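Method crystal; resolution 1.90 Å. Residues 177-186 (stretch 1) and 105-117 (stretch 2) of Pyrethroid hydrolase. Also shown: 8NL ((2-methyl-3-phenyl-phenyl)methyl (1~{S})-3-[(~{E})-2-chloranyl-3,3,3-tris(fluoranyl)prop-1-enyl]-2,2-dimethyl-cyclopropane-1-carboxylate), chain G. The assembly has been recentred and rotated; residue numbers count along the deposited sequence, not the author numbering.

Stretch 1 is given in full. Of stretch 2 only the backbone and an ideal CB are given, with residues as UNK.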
# COMPACT_ATOMS: atom_id res chain seq x y z
N VAL A 177 10.19 -8.27 -6.01
CA VAL A 177 11.05 -7.94 -4.88
C VAL A 177 10.30 -7.69 -3.57
O VAL A 177 10.76 -8.18 -2.53
CB VAL A 177 11.96 -6.74 -5.25
CG1 VAL A 177 12.54 -6.07 -3.99
CG2 VAL A 177 13.09 -7.19 -6.16
N PRO A 178 9.25 -6.86 -3.53
CA PRO A 178 8.53 -6.68 -2.27
C PRO A 178 7.82 -7.93 -1.76
O PRO A 178 7.61 -8.04 -0.55
CB PRO A 178 7.55 -5.54 -2.58
CG PRO A 178 7.39 -5.54 -4.03
CD PRO A 178 8.74 -5.94 -4.56
N PHE A 179 7.42 -8.85 -2.63
CA PHE A 179 6.70 -10.02 -2.15
C PHE A 179 7.59 -10.91 -1.29
O PHE A 179 7.07 -11.64 -0.44
CB PHE A 179 6.14 -10.83 -3.32
CG PHE A 179 4.91 -10.25 -3.89
CD1 PHE A 179 3.67 -10.53 -3.34
CD2 PHE A 179 4.98 -9.38 -4.97
CE1 PHE A 179 2.52 -9.99 -3.88
CE2 PHE A 179 3.84 -8.82 -5.50
CZ PHE A 179 2.62 -9.12 -4.97
N GLY A 180 8.90 -10.86 -1.51
CA GLY A 180 9.77 -11.82 -0.89
C GLY A 180 10.63 -11.26 0.21
O GLY A 180 11.41 -12.02 0.80
N THR A 181 10.45 -9.96 0.57
CA THR A 181 11.32 -9.34 1.56
C THR A 181 10.69 -9.36 2.94
O THR A 181 9.49 -9.06 3.08
CB THR A 181 11.67 -7.92 1.13
OG1 THR A 181 12.74 -7.99 0.16
CG2 THR A 181 12.10 -7.07 2.34
N PRO A 182 11.40 -9.83 3.96
CA PRO A 182 10.82 -9.87 5.30
C PRO A 182 10.74 -8.47 5.87
O PRO A 182 11.55 -7.60 5.53
CB PRO A 182 11.82 -10.72 6.10
CG PRO A 182 12.80 -11.28 5.12
CD PRO A 182 12.79 -10.31 3.96
N ASN A 183 9.76 -8.26 6.75
CA ASN A 183 9.64 -7.00 7.48
C ASN A 183 10.79 -6.86 8.46
O ASN A 183 10.94 -7.70 9.34
CB ASN A 183 8.31 -6.89 8.20
CG ASN A 183 8.15 -5.56 8.92
OD1 ASN A 183 9.01 -4.68 8.83
ND2 ASN A 183 7.03 -5.38 9.59
N PRO A 184 11.65 -5.85 8.32
CA PRO A 184 12.75 -5.65 9.26
C PRO A 184 12.42 -4.76 10.45
O PRO A 184 13.34 -4.40 11.20
CB PRO A 184 13.80 -4.99 8.37
CG PRO A 184 12.97 -4.11 7.47
CD PRO A 184 11.67 -4.86 7.24
N MSE A 185 11.17 -4.38 10.64
CA MSE A 185 10.85 -3.47 11.74
C MSE A 185 11.27 -4.02 13.08
O MSE A 185 10.88 -5.13 13.46
CB MSE A 185 9.36 -3.16 11.77
CG MSE A 185 8.98 -2.09 10.80
SE MSE A 185 7.08 -1.99 10.75
CE MSE A 185 6.88 -1.16 12.51
N GLU A 186 12.07 -3.24 13.81
CA GLU A 186 12.48 -3.63 15.14
C GLU A 186 12.58 -2.39 16.02
O GLU A 186 12.72 -1.26 15.52
CB GLU A 186 13.84 -4.34 15.12
CG GLU A 186 14.97 -3.43 14.74
CD GLU A 186 16.28 -4.17 14.61
OE1 GLU A 186 16.28 -5.38 14.30
OE2 GLU A 186 17.33 -3.52 14.81
N UNK A 105 0.28 -6.17 6.00
CA UNK A 105 0.82 -5.84 7.31
C UNK A 105 1.38 -7.14 7.86
O UNK A 105 0.63 -8.05 8.22
CB UNK A 105 -0.23 -5.23 8.24
N UNK A 106 2.69 -7.29 7.80
CA UNK A 106 3.31 -8.50 8.27
C UNK A 106 4.13 -8.20 9.51
O UNK A 106 4.64 -7.09 9.70
CB UNK A 106 4.18 -9.13 7.18
N UNK A 107 4.19 -9.20 10.37
CA UNK A 107 4.96 -9.11 11.55
C UNK A 107 6.43 -9.08 11.17
O UNK A 107 6.81 -9.56 10.10
CB UNK A 107 4.64 -10.27 12.50
N UNK A 108 7.29 -8.56 12.06
CA UNK A 108 8.73 -8.58 11.80
C UNK A 108 9.24 -9.97 11.42
O UNK A 108 8.99 -10.95 12.10
CB UNK A 108 9.49 -8.08 13.03
N UNK A 109 9.99 -10.04 10.32
CA UNK A 109 10.54 -11.32 9.92
C UNK A 109 9.64 -12.15 9.04
O UNK A 109 10.03 -13.26 8.64
CB UNK A 109 10.89 -12.13 11.17
N UNK A 110 8.44 -11.66 8.73
CA UNK A 110 7.46 -12.37 7.92
C UNK A 110 7.39 -11.70 6.56
O UNK A 110 7.38 -10.46 6.49
CB UNK A 110 6.09 -12.39 8.59
N UNK A 111 7.39 -12.49 5.52
CA UNK A 111 7.28 -11.86 4.21
C UNK A 111 5.84 -11.80 3.78
O UNK A 111 5.00 -12.58 4.24
CB UNK A 111 8.11 -12.61 3.17
N UNK A 112 5.51 -10.88 2.86
CA UNK A 112 4.14 -10.82 2.34
C UNK A 112 3.66 -12.12 1.74
O UNK A 112 2.44 -12.37 1.75
CB UNK A 112 4.03 -9.72 1.28
N UNK A 113 4.55 -12.97 1.19
CA UNK A 113 4.05 -14.18 0.53
C UNK A 113 3.28 -15.07 1.51
O UNK A 113 2.39 -15.80 1.08
CB UNK A 113 5.21 -14.96 -0.09
N UNK A 114 3.55 -14.96 2.83
CA UNK A 114 2.79 -15.72 3.83
C UNK A 114 1.29 -15.57 3.66
O UNK A 114 0.54 -16.54 3.77
CB UNK A 114 3.19 -15.28 5.24
N UNK A 115 0.82 -14.36 3.38
CA UNK A 115 -0.61 -14.12 3.33
C UNK A 115 -1.22 -14.17 1.94
O UNK A 115 -2.45 -14.20 1.82
CB UNK A 115 -0.91 -12.76 3.95
N UNK A 116 -0.39 -14.16 0.91
CA UNK A 116 -0.85 -14.27 -0.48
C UNK A 116 -1.02 -15.71 -0.88
O UNK A 116 -1.97 -16.07 -1.59
CB UNK A 116 0.13 -13.58 -1.43
N UNK A 117 -0.13 -16.53 -0.46
CA UNK A 117 -0.19 -17.92 -0.83
C UNK A 117 -1.12 -18.66 0.13
O UNK A 117 -1.33 -18.22 1.27
CB UNK A 117 1.21 -18.54 -0.83
C 8NL G . -2.99 -5.01 -9.39
C8 8NL G . -4.39 -3.25 -12.77
C9 8NL G . -4.29 -3.65 -14.10
C10 8NL G . -4.60 -4.95 -14.47
C11 8NL G . -5.00 -5.82 -13.45
C12 8NL G . -5.10 -5.40 -12.12
C13 8NL G . -3.36 -3.66 -6.69
O 8NL G . -3.36 -5.01 -6.18
CL 8NL G . -1.51 -11.76 -4.74
C21 8NL G . -1.48 -10.01 -4.95
C22 8NL G . -1.10 -9.49 -6.32
F2 8NL G . -2.20 -9.04 -6.91
F1 8NL G . -0.19 -8.53 -6.27
F 8NL G . -0.60 -10.49 -7.00
C20 8NL G . -1.84 -9.21 -3.95
C16 8NL G . -1.80 -7.71 -4.09
C17 8NL G . -2.58 -7.15 -2.90
C18 8NL G . -1.28 -6.78 -2.19
C19 8NL G . -3.43 -8.21 -2.17
C15 8NL G . -3.01 -6.82 -4.36
C14 8NL G . -2.57 -5.51 -5.02
O1 8NL G . -1.55 -4.94 -4.63
C2 8NL G . -4.18 -3.35 -7.96
C3 8NL G . -5.13 -2.35 -7.83
C4 8NL G . -5.95 -1.97 -8.90
C5 8NL G . -5.78 -2.56 -10.15
C6 8NL G . -4.84 -3.56 -10.33
C1 8NL G . -4.03 -3.95 -9.23
C7 8NL G . -4.77 -4.11 -11.75

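Position 105 directs its CA-to-CB bond away from stretch 1 and its ideal CB has none of that stretch nearby, so the contact leaves the choice wide; it is L105. At 106 the bond runs sideways, with the ideal CB 4.8 Å from N183 CB. The backbone carbonyl is the more telling feature, since N183 ND2 donates to the O of 106 at 2.9 Å, a bond that any residue could accept. A small polar or branched side chain would suit, and the residue is T106, whose OG1 donates to the O of 110 at 3.0 Å.

Position 107 points away, and many residues would serve; it is A107, the first residue of a type II turn ending at 110. At 108, phi of -51° and psi of 130° fit the second position of such a turn, where proline is favoured. The ideal CB is a tight 3.3 Å from M185 O, so a compact side chain is preferable. P108 fits, its CB 3.4 Å from M185 O and its CA making a CA-H...O contact of 3.4 Å with N183 O.

Position 109 has a positive phi of 88°, and a CB would be jammed against the preceding carbonyl O, which calls for glycine. G109 meets this need, and its N donates to N183 O at 2.7 Å.

The CB of 110 points away, leaving the side chain little constrained by stretch 1; V110 occupies it. The backbone does the work, its O accepting from N183 N at 3.3 Å.

At 111 the ideal CB looks onto carbonyls, 3.8 Å from T181 O. Serine, threonine or valine could fit. In T111 the methyl lies against the chain, CG2 being 3.5 Å from both G180 O and P182 N.

Position 112 points toward stretch 1, with phi of -56° compatible with proline. P112 packs its ring among carbonyls, CG 3.4 Å from P178 O and CD 3.3 Å from T181 O.

At 113 the N donates a weak bond to F179 O (3.3 Å), and the sideways CB leaves room for a long chain over glycine. E113 brings its end nearer, OE2 reaching 3.4 Å from G180 CA.

Position 116 points toward the F179 ring, favouring an apolar residue; V116 sets CG2 4.2 Å from F179 CE1 at the ring edge, while its CG1 lies 3.3 Å from 8NL CL. At 114, 115 and 117 stretch 1 makes no contact and sets no demand, so many side chains would do; they are T114, F115 and L117.

Stretch 2 (105-117) LTAPGVTPETFVL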
# COMPACT_ATOMS: atom_id res chain seq x y z
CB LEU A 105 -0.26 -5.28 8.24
CG LEU A 105 0.21 -5.15 9.68
CD1 LEU A 105 1.26 -4.03 9.77
CD2 LEU A 105 -0.96 -4.94 10.65
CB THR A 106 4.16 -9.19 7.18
OG1 THR A 106 5.24 -8.35 6.74
CG2 THR A 106 3.29 -9.45 6.04
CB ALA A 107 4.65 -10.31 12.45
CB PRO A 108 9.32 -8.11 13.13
CG PRO A 108 8.17 -7.15 13.67
CD PRO A 108 6.98 -8.01 13.39
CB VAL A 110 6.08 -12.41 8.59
CG1 VAL A 110 5.12 -13.31 7.82
CG2 VAL A 110 6.25 -12.92 9.98
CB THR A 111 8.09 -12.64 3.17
OG1 THR A 111 7.52 -13.94 3.09
CG2 THR A 111 9.51 -12.76 3.62
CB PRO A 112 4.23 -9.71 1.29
CG PRO A 112 5.33 -8.85 1.77
CD PRO A 112 6.32 -9.74 2.40
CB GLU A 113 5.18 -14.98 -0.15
CG GLU A 113 6.60 -14.71 0.28
CD GLU A 113 7.62 -15.42 -0.58
OE1 GLU A 113 7.24 -16.36 -1.32
OE2 GLU A 113 8.83 -15.09 -0.48
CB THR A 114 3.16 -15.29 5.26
OG1 THR A 114 4.52 -15.62 5.56
CG2 THR A 114 2.21 -15.91 6.31
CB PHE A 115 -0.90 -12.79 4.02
CG PHE A 115 -0.57 -12.82 5.48
CD1 PHE A 115 -1.42 -13.44 6.37
CD2 PHE A 115 0.62 -12.29 5.94
CE1 PHE A 115 -1.13 -13.48 7.69
CE2 PHE A 115 0.93 -12.35 7.26
CZ PHE A 115 0.06 -12.97 8.14
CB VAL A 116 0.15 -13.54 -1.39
CG1 VAL A 116 -0.04 -13.95 -2.84
CG2 VAL A 116 -0.01 -12.01 -1.21
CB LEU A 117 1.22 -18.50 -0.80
CG LEU A 117 2.02 -17.97 -2.01
CD1 LEU A 117 3.37 -17.52 -1.54
CD2 LEU A 117 2.20 -19.02 -3.11
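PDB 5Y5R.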